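Local structure of B12-binding domain-containing protein (Kitasatospora setae, 6WTE) at residues Y213-C227 and G263-S277. The protein is a cobalamin-dependent radical S-adenosylmethionine methylase, TsrM, that carries a [4Fe-4S] cluster and cobalamin and transfers methyl groups by non-radical catalysis. Residues are numbered along the deposited sequence; the frame is centred on the assembly and turned at random. Where two conformers were deposited one is given.
With SF4 (iron/sulfur cluster), chain C; EDO (1,2-ethanediol), chain G.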
ATOM      1  N   TYR A 213       5.416  17.150  -1.630  1.00 14.76           N
ATOM      2  CA  TYR A 213       4.241  17.772  -2.233  1.00 16.35           C
ATOM      3  C   TYR A 213       4.609  18.522  -3.506  1.00 16.98           C
ATOM      4  O   TYR A 213       3.893  18.449  -4.509  1.00 16.11           O
ATOM      5  CB  TYR A 213       3.579  18.707  -1.224  1.00 14.74           C
ATOM      6  CG  TYR A 213       2.268  19.298  -1.681  1.00 16.26           C
ATOM      7  CD1 TYR A 213       1.118  18.523  -1.722  1.00 16.05           C
ATOM      8  CD2 TYR A 213       2.178  20.634  -2.054  1.00 16.15           C
ATOM      9  CE1 TYR A 213      -0.083  19.052  -2.127  1.00 18.06           C
ATOM     10  CE2 TYR A 213       0.968  21.182  -2.460  1.00 15.50           C
ATOM     11  CZ  TYR A 213      -0.155  20.382  -2.493  1.00 15.90           C
ATOM     12  OH  TYR A 213      -1.352  20.910  -2.895  1.00 17.25           O
ATOM     13  N   ARG A 214       5.736  19.238  -3.493  1.00 16.25           N
ATOM     14  CA  ARG A 214       6.165  19.971  -4.677  0.50 17.28           C
ATOM     15  C   ARG A 214       6.599  19.047  -5.805  1.00 21.33           C
ATOM     16  O   ARG A 214       6.611  19.467  -6.968  1.00 19.50           O
ATOM     17  CB  ARG A 214       7.302  20.928  -4.316  0.50 19.74           C
ATOM     18  CG  ARG A 214       6.864  22.074  -3.419  0.50 19.62           C
ATOM     19  CD  ARG A 214       8.023  23.000  -3.069  0.50 21.81           C
ATOM     20  NE  ARG A 214       8.671  23.551  -4.257  0.50 22.80           N
ATOM     21  CZ  ARG A 214       9.919  23.274  -4.622  0.50 25.37           C
ATOM     22  NH1 ARG A 214      10.430  23.818  -5.718  0.50 24.39           N
ATOM     23  NH2 ARG A 214      10.662  22.458  -3.885  0.50 26.09           N
ATOM     24  N   ARG A 215       6.957  17.805  -5.490  1.00 17.97           N
ATOM     25  CA  ARG A 215       7.339  16.830  -6.499  1.00 22.05           C
ATOM     26  C   ARG A 215       6.187  15.901  -6.866  1.00 23.35           C
ATOM     27  O   ARG A 215       6.407  14.890  -7.537  1.00 25.96           O
ATOM     28  CB  ARG A 215       8.558  16.036  -6.017  1.00 22.40           C
ATOM     29  CG  ARG A 215       9.710  16.956  -5.626  1.00 22.84           C
ATOM     30  CD  ARG A 215      10.966  16.222  -5.174  1.00 29.48           C
ATOM     31  NE  ARG A 215      11.904  16.017  -6.272  1.00 40.71           N
ATOM     32  CZ  ARG A 215      13.224  15.956  -6.126  1.00 41.35           C
ATOM     33  NH1 ARG A 215      13.768  16.099  -4.925  1.00 38.38           N
ATOM     34  NH2 ARG A 215      14.001  15.765  -7.183  1.00 48.94           N
ATOM     35  N   GLY A 216       4.962  16.240  -6.460  1.00 22.91           N
ATOM     36  CA  GLY A 216       3.771  15.529  -6.870  1.00 24.96           C
ATOM     37  C   GLY A 216       3.185  14.605  -5.826  1.00 23.20           C
ATOM     38  O   GLY A 216       2.106  14.043  -6.061  1.00 27.12           O
ATOM     39  N   GLY A 217       3.857  14.430  -4.689  1.00 23.04           N
ATOM     40  CA  GLY A 217       3.387  13.526  -3.658  1.00 21.50           C
ATOM     41  C   GLY A 217       2.348  14.163  -2.762  1.00 25.51           C
ATOM     42  O   GLY A 217       2.683  14.964  -1.886  1.00 27.42           O
ATOM     43  N   LEU A 218       1.082  13.813  -2.978  1.00 26.39           N
ATOM     44  CA  LEU A 218      -0.004  14.454  -2.255  1.00 23.11           C
ATOM     45  C   LEU A 218       0.174  14.292  -0.754  1.00 21.89           C
ATOM     46  O   LEU A 218       0.819  13.353  -0.267  1.00 21.99           O
ATOM     47  CB  LEU A 218      -1.354  13.861  -2.660  1.00 23.41           C
ATOM     48  CG  LEU A 218      -1.824  14.027  -4.104  1.00 21.77           C
ATOM     49  CD1 LEU A 218      -3.326  13.821  -4.151  1.00 21.81           C
ATOM     50  CD2 LEU A 218      -1.435  15.389  -4.655  1.00 27.68           C
ATOM     51  N   GLY A 219      -0.421  15.223  -0.015  1.00 16.50           N
ATOM     52  CA  GLY A 219      -0.536  15.033   1.416  1.00 16.60           C
ATOM     53  C   GLY A 219      -1.217  13.711   1.718  1.00 18.34           C
ATOM     54  O   GLY A 219      -2.101  13.260   0.986  1.00 19.72           O
ATOM     55  N   SER A 220      -0.762  13.059   2.773  1.00 15.65           N
ATOM     56  CA  SER A 220      -1.356  11.815   3.227  1.00 10.77           C
ATOM     57  C   SER A 220      -1.990  12.047   4.589  1.00 13.66           C
ATOM     58  O   SER A 220      -1.447  12.779   5.421  1.00 12.39           O
ATOM     59  CB  SER A 220      -0.295  10.715   3.309  1.00 13.31           C
ATOM     60  OG  SER A 220       0.892  11.235   3.892  1.00 16.18           O
ATOM     61  N   ILE A 221      -3.145  11.437   4.821  1.00 12.31           N
ATOM     62  CA  ILE A 221      -3.782  11.531   6.128  1.00 11.09           C
ATOM     63  C   ILE A 221      -4.415  10.189   6.446  1.00 11.90           C
ATOM     64  O   ILE A 221      -5.204   9.660   5.656  1.00 11.71           O
ATOM     65  CB  ILE A 221      -4.824  12.665   6.206  1.00 11.00           C
ATOM     66  CG1 ILE A 221      -5.444  12.710   7.605  1.00 12.39           C
ATOM     67  CG2 ILE A 221      -5.893  12.517   5.125  1.00 12.60           C
ATOM     68  CD1 ILE A 221      -4.458  13.130   8.707  1.00 12.82           C
ATOM     69  N   LEU A 222      -4.062   9.642   7.600  1.00 10.89           N
ATOM     70  CA  LEU A 222      -4.647   8.413   8.103  1.00 11.02           C
ATOM     71  C   LEU A 222      -5.794   8.764   9.039  1.00 10.72           C
ATOM     72  O   LEU A 222      -5.649   9.633   9.903  1.00 12.09           O
ATOM     73  CB  LEU A 222      -3.590   7.599   8.847  1.00 10.55           C
ATOM     74  CG  LEU A 222      -4.098   6.328   9.520  1.00 10.05           C
ATOM     75  CD1 LEU A 222      -4.522   5.325   8.464  1.00 11.88           C
ATOM     76  CD2 LEU A 222      -3.005   5.755  10.420  1.00 10.07           C
ATOM     77  N   THR A 223      -6.937   8.100   8.865  1.00 10.86           N
ATOM     78  CA  THR A 223      -8.040   8.293   9.799  1.00 11.29           C
ATOM     79  C   THR A 223      -8.317   7.071  10.660  1.00 11.96           C
ATOM     80  O   THR A 223      -8.811   7.216  11.783  1.00 12.15           O
ATOM     81  CB  THR A 223      -9.325   8.705   9.053  1.00 12.61           C
ATOM     82  OG1 THR A 223     -10.067   7.548   8.638  1.00 14.04           O
ATOM     83  CG2 THR A 223      -8.990   9.563   7.831  1.00 12.56           C
ATOM     84  N   LYS A 224      -7.961   5.882  10.188  1.00 10.30           N
ATOM     85  CA  LYS A 224      -8.210   4.658  10.936  0.50 12.80           C
ATOM     86  C   LYS A 224      -7.350   3.545  10.355  1.00 12.19           C
ATOM     87  O   LYS A 224      -7.193   3.449   9.134  1.00 12.57           O
ATOM     88  CB  LYS A 224      -9.695   4.273  10.886  0.50 12.91           C
ATOM     89  CG  LYS A 224     -10.240   4.111   9.472  0.50 12.50           C
ATOM     90  CD  LYS A 224     -11.703   4.529   9.383  0.50 14.26           C
ATOM     91  CE  LYS A 224     -12.173   4.553   7.936  0.50 13.91           C
ATOM     92  NZ  LYS A 224     -13.501   5.217   7.785  0.50 10.94           N
ATOM     93  N   ASN A 225      -6.804   2.710  11.226  1.00 10.99           N
ATOM     94  CA  ASN A 225      -6.009   1.581  10.777  1.00 10.95           C
ATOM     95  C   ASN A 225      -6.870   0.326  10.678  1.00 10.45           C
ATOM     96  O   ASN A 225      -7.704   0.065  11.545  1.00 12.31           O
ATOM     97  CB  ASN A 225      -4.844   1.321  11.729  1.00 11.38           C
ATOM     98  CG  ASN A 225      -3.996   0.158  11.286  1.00 10.25           C
ATOM     99  OD1 ASN A 225      -3.189   0.291  10.367  1.00 13.47           O
ATOM    100  ND2 ASN A 225      -4.186  -1.003  11.914  1.00 10.03           N
ATOM    101  N   GLY A 226      -6.637  -0.456   9.634  1.00 11.41           N
ATOM    102  CA  GLY A 226      -7.138  -1.813   9.546  1.00 10.02           C
ATOM    103  C   GLY A 226      -8.282  -1.946   8.553  1.00 11.13           C
ATOM    104  O   GLY A 226      -8.800  -0.973   8.010  1.00 13.26           O
ATOM    105  N   CYS A 227      -8.663  -3.205   8.318  1.00  9.94           N
ATOM    106  CA  CYS A 227      -9.831  -3.532   7.509  1.00 11.81           C
ATOM    107  C   CYS A 227     -10.472  -4.784   8.076  1.00 12.57           C
ATOM    108  O   CYS A 227      -9.781  -5.782   8.299  1.00 11.41           O
ATOM    109  CB  CYS A 227      -9.477  -3.770   6.036  1.00 11.57           C
ATOM    110  SG  CYS A 227     -10.977  -4.069   5.019  1.00 10.77           S
ATOM    111  N   GLY A 263       0.465  24.766   3.026  1.00 17.84           N
ATOM    112  CA  GLY A 263       0.222  24.753   1.596  1.00 17.83           C
ATOM    113  C   GLY A 263      -0.003  23.374   1.014  1.00 16.71           C
ATOM    114  O   GLY A 263      -0.141  23.245  -0.208  1.00 16.28           O
ATOM    115  N   ILE A 264      -0.021  22.343   1.851  1.00 12.88           N
ATOM    116  CA  ILE A 264      -0.252  20.966   1.384  1.00 12.37           C
ATOM    117  C   ILE A 264      -1.766  20.792   1.364  1.00 14.62           C
ATOM    118  O   ILE A 264      -2.392  20.284   2.296  1.00 14.48           O
ATOM    119  CB  ILE A 264       0.470  19.938   2.260  1.00 12.77           C
ATOM    120  CG1 ILE A 264       1.982  20.213   2.272  1.00 15.81           C
ATOM    121  CG2 ILE A 264       0.164  18.514   1.795  1.00 12.83           C
ATOM    122  CD1 ILE A 264       2.763  19.323   3.248  1.00 14.81           C
ATOM    123  N   LEU A 265      -2.373  21.248   0.266  1.00 13.37           N
ATOM    124  CA  LEU A 265      -3.826  21.354   0.160  1.00 12.45           C
ATOM    125  C   LEU A 265      -4.474  20.084  -0.376  1.00 14.71           C
ATOM    126  O   LEU A 265      -5.570  19.723   0.066  1.00 14.83           O
ATOM    127  CB  LEU A 265      -4.196  22.543  -0.727  1.00 15.73           C
ATOM    128  CG  LEU A 265      -3.717  23.910  -0.237  1.00 18.89           C
ATOM    129  CD1 LEU A 265      -4.128  24.978  -1.244  1.00 20.50           C
ATOM    130  CD2 LEU A 265      -4.288  24.213   1.143  1.00 17.04           C
ATOM    131  N   ASP A 266      -3.825  19.403  -1.315  1.00 12.36           N
ATOM    132  CA  ASP A 266      -4.303  18.109  -1.791  1.00 13.18           C
ATOM    133  C   ASP A 266      -3.883  17.021  -0.813  1.00 14.49           C
ATOM    134  O   ASP A 266      -2.687  16.782  -0.615  1.00 15.49           O
ATOM    135  CB  ASP A 266      -3.749  17.814  -3.185  1.00 16.79           C
ATOM    136  CG  ASP A 266      -4.292  18.753  -4.240  1.00 21.84           C
ATOM    137  OD1 ASP A 266      -5.430  18.534  -4.701  1.00 17.09           O
ATOM    138  OD2 ASP A 266      -3.588  19.725  -4.589  1.00 23.61           O
ATOM    139  N   GLN A 267      -4.859  16.356  -0.206  1.00 12.31           N
ATOM    140  CA  GLN A 267      -4.585  15.323   0.781  1.00 10.77           C
ATOM    141  C   GLN A 267      -5.317  14.052   0.396  1.00 14.37           C
ATOM    142  O   GLN A 267      -6.483  14.090  -0.007  1.00 16.06           O
ATOM    143  CB  GLN A 267      -4.989  15.779   2.186  1.00 13.82           C
ATOM    144  CG  GLN A 267      -4.294  17.079   2.590  1.00 11.89           C
ATOM    145  CD  GLN A 267      -4.720  17.599   3.948  1.00 11.71           C
ATOM    146  OE1 GLN A 267      -5.385  16.902   4.707  1.00 15.44           O
ATOM    147  NE2 GLN A 267      -4.333  18.837   4.259  1.00 12.09           N
ATOM    148  N   HIS A 268      -4.612  12.934   0.495  1.00 10.46           N
ATOM    149  CA  HIS A 268      -5.142  11.629   0.131  1.00 13.13           C
ATOM    150  C   HIS A 268      -5.313  10.805   1.400  1.00 14.99           C
ATOM    151  O   HIS A 268      -4.369  10.684   2.189  1.00 12.11           O
ATOM    152  CB  HIS A 268      -4.194  10.939  -0.852  1.00 16.16           C
ATOM    153  CG  HIS A 268      -4.811   9.795  -1.595  1.00 22.75           C
ATOM    154  ND1 HIS A 268      -5.024   8.560  -1.021  1.00 25.98           N
ATOM    155  CD2 HIS A 268      -5.261   9.700  -2.869  1.00 32.08           C
ATOM    156  CE1 HIS A 268      -5.579   7.754  -1.908  1.00 29.44           C
ATOM    157  NE2 HIS A 268      -5.736   8.421  -3.037  1.00 34.42           N
ATOM    158  N   THR A 269      -6.514  10.256   1.611  1.00 13.23           N
ATOM    159  CA  THR A 269      -6.720   9.381   2.761  1.00 11.33           C
ATOM    160  C   THR A 269      -5.886   8.118   2.588  1.00 15.89           C
ATOM    161  O   THR A 269      -5.762   7.592   1.480  1.00 15.31           O
ATOM    162  CB  THR A 269      -8.202   9.012   2.927  1.00 16.32           C
ATOM    163  OG1 THR A 269      -8.687   8.390   1.731  1.00 16.70           O
ATOM    164  CG2 THR A 269      -9.031  10.246   3.223  1.00 17.03           C
ATOM    165  N   THR A 270      -5.286   7.645   3.683  1.00  9.85           N
ATOM    166  CA  THR A 270      -4.460   6.441   3.633  1.00 11.42           C
ATOM    167  C   THR A 270      -5.060   5.288   4.429  1.00 14.02           C
ATOM    168  O   THR A 270      -4.335   4.377   4.847  1.00 13.57           O
ATOM    169  CB  THR A 270      -3.044   6.731   4.124  1.00 11.64           C
ATOM    170  OG1 THR A 270      -3.095   7.139   5.496  1.00 11.20           O
ATOM    171  CG2 THR A 270      -2.413   7.817   3.277  1.00 12.26           C
ATOM    172  N   ASP A 271      -6.360   5.335   4.682  1.00 10.53           N
ATOM    173  CA  ASP A 271      -7.075   4.182   5.201  1.00 14.18           C
ATOM    174  C   ASP A 271      -7.042   3.048   4.184  1.00 12.13           C
ATOM    175  O   ASP A 271      -6.798   3.252   2.993  1.00 17.90           O
ATOM    176  CB  ASP A 271      -8.528   4.557   5.496  1.00 12.10           C
ATOM    177  CG  ASP A 271      -8.640   5.733   6.440  1.00 14.75           C
ATOM    178  OD1 ASP A 271      -7.625   6.096   7.067  1.00 11.58           O
ATOM    179  OD2 ASP A 271      -9.740   6.309   6.542  1.00 16.47           O
ATOM    180  N   SER A 272      -7.338   1.838   4.660  1.00 12.68           N
ATOM    181  CA  SER A 272      -7.591   0.745   3.729  1.00 12.96           C
ATOM    182  C   SER A 272      -8.776   1.082   2.828  1.00 13.12           C
ATOM    183  O   SER A 272      -8.697   0.956   1.600  1.00 15.35           O
ATOM    184  CB  SER A 272      -7.830  -0.553   4.497  1.00  9.64           C
ATOM    185  OG  SER A 272      -6.624  -1.012   5.092  1.00 12.75           O
ATOM    186  N   GLU A 273      -9.882   1.525   3.426  1.00 11.56           N
ATOM    187  CA  GLU A 273     -11.061   1.967   2.679  1.00 10.08           C
ATOM    188  C   GLU A 273     -11.699   3.092   3.478  1.00 11.84           C
ATOM    189  O   GLU A 273     -12.103   2.870   4.623  1.00 11.96           O
ATOM    190  CB  GLU A 273     -12.073   0.826   2.477  1.00 13.89           C
ATOM    191  CG  GLU A 273     -11.495  -0.479   1.947  1.00 11.17           C
ATOM    192  CD  GLU A 273     -11.157  -0.419   0.475  1.00 13.76           C
ATOM    193  OE1 GLU A 273     -11.526   0.578  -0.184  1.00 16.40           O
ATOM    194  OE2 GLU A 273     -10.539  -1.378  -0.033  1.00 14.26           O
ATOM    195  N   PHE A 274     -11.818   4.283   2.884  1.00 12.80           N
ATOM    196  CA  PHE A 274     -12.278   5.427   3.672  1.00 13.57           C
ATOM    197  C   PHE A 274     -13.719   5.249   4.145  1.00 13.95           C
ATOM    198  O   PHE A 274     -14.050   5.635   5.271  1.00 12.42           O
ATOM    199  CB  PHE A 274     -12.136   6.729   2.877  1.00 11.78           C
ATOM    200  CG  PHE A 274     -12.604   7.956   3.630  1.00 12.62           C
ATOM    201  CD1 PHE A 274     -12.063   8.283   4.860  1.00 15.30           C
ATOM    202  CD2 PHE A 274     -13.589   8.777   3.101  1.00 10.49           C
ATOM    203  CE1 PHE A 274     -12.489   9.412   5.555  1.00 15.89           C
ATOM    204  CE2 PHE A 274     -14.023   9.903   3.786  1.00 13.26           C
ATOM    205  CZ  PHE A 274     -13.473  10.222   5.013  1.00 12.49           C
ATOM    206  N   ASN A 275     -14.591   4.661   3.317  1.00 10.78           N
ATOM    207  CA  ASN A 275     -16.008   4.585   3.656  1.00 11.94           C
ATOM    208  C   ASN A 275     -16.399   3.306   4.396  1.00 13.32           C
ATOM    209  O   ASN A 275     -17.581   3.125   4.698  1.00 13.25           O
ATOM    210  CB  ASN A 275     -16.883   4.730   2.393  1.00 11.54           C
ATOM    211  CG  ASN A 275     -16.674   3.599   1.394  1.00 13.17           C
ATOM    212  OD1 ASN A 275     -15.577   3.046   1.274  1.00 14.01           O
ATOM    213  ND2 ASN A 275     -17.727   3.261   0.658  1.00 13.55           N
ATOM    214  N   LEU A 276     -15.462   2.409   4.684  1.00 13.92           N
ATOM    215  CA  LEU A 276     -15.758   1.371   5.659  1.00 15.15           C
ATOM    216  C   LEU A 276     -15.529   1.952   7.046  1.00 14.75           C
ATOM    217  O   LEU A 276     -14.772   2.909   7.212  1.00 17.96           O
ATOM    218  CB  LEU A 276     -14.910   0.122   5.412  1.00 14.97           C
ATOM    219  CG  LEU A 276     -15.158  -0.535   4.047  1.00 13.67           C
ATOM    220  CD1 LEU A 276     -14.414  -1.863   3.932  1.00 12.79           C
ATOM    221  CD2 LEU A 276     -16.657  -0.747   3.781  1.00 15.88           C
ATOM    222  N   SER A 277     -16.218   1.399   8.041  1.00 13.40           N
ATOM    223  CA  SER A 277     -16.396   2.089   9.317  1.00 13.30           C
ATOM    224  C   SER A 277     -16.952   3.491   9.047  1.00 16.63           C
ATOM    225  O   SER A 277     -16.305   4.517   9.269  1.00 15.84           O
ATOM    226  CB  SER A 277     -15.080   2.136  10.107  1.00 15.86           C
ATOM    227  OG  SER A 277     -15.305   2.358  11.488  1.00 16.21           O
TER
HETATM  228 FE1  SF4 C 801     -11.285  -5.818   0.666  1.00 12.88          FE
HETATM  229 FE2  SF4 C 801     -10.448  -4.522   2.939  1.00 11.85          FE
HETATM  230 FE3  SF4 C 801     -10.414  -3.201   0.572  1.00 13.00          FE
HETATM  231 FE4  SF4 C 801      -8.650  -5.200   1.013  1.00 12.89          FE
HETATM  232  S1  SF4 C 801      -8.747  -3.220   2.130  1.00 12.13           S
HETATM  233  S2  SF4 C 801      -9.880  -4.871  -0.872  1.00 12.93           S
HETATM  234  S3  SF4 C 801      -9.888  -6.632   2.290  1.00 12.61           S
HETATM  235  S4  SF4 C 801     -12.266  -4.016   1.640  1.00 13.13           S
HETATM  236  C1  EDO G 805     -19.630   0.157   7.151  1.00 19.48           C
HETATM  237  O1  EDO G 805     -19.326   0.859   8.361  1.00 22.09           O
HETATM  238  C2  EDO G 805     -18.998  -1.231   7.219  1.00 22.57           C
HETATM  239  O2  EDO G 805     -17.584  -1.106   7.441  1.00 23.16           O
HETATM  240  O   HOH W   1      -8.323   1.568   7.419  1.00 14.37           O
HETATM  241  O   HOH W   2      -5.351   0.044   7.205  1.00 13.16           O
HETATM  242  O   HOH W   3     -10.715   1.298   6.186  1.00 16.67           O
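Gly219 to Ile221 run parallel to Gln267 to Thr269, joined by a backbone ladder that includes His268 N to Gly219 O (2.6 Å) and Ile221 N to His268 O. Glycine suits position 219, because a CB there would collide with Ile264 CG2.

Tyr213, in the last turn of helix 209-214, lies with one ring face under Ile264 CA, a CH-pi contact 3.9 Å from the centroid. Its CG stands anti to the backbone N (chi1 -174°), which lays the ring against Ile264; Ile264 CG2 meets Tyr213 CD1 at 3.6 Å. Tyr213 OH lies 3.0 Å from Asp266 OD2, which is salt-bridged to Arg304, and weakly accepts from Leu265 N. An alanine here would remove both ring and hydroxyl, and is likely to open a gap against Ile264 and leave Leu265 N without its weak acceptor.

Beyond the strands, Asp271 grips residues 223-224 with both carboxylate oxygens. Asp271 OD1 takes Thr223 N on its syn lone pair (2.8 Å) and Lys224 N from above the carboxylate plane, while OD2 pairs with Thr223 OG1. Lys224, long enough to cross the loop, gives NZ to Phe274 O (2.6 Å) and Leu276 O (2.7 Å), its charge probably steadied by Asp271 nearby.

Cys227 SG and Glu273 OE2 bind different irons of the cluster, FE2 and FE3. The first two parallel strands of the radical SAM barrel lead into loops at the [4Fe-4S] and cobalamin site, and beyond the first of them Cys227 opens the CX3CX2C motif completed by Cys231 and Cys234.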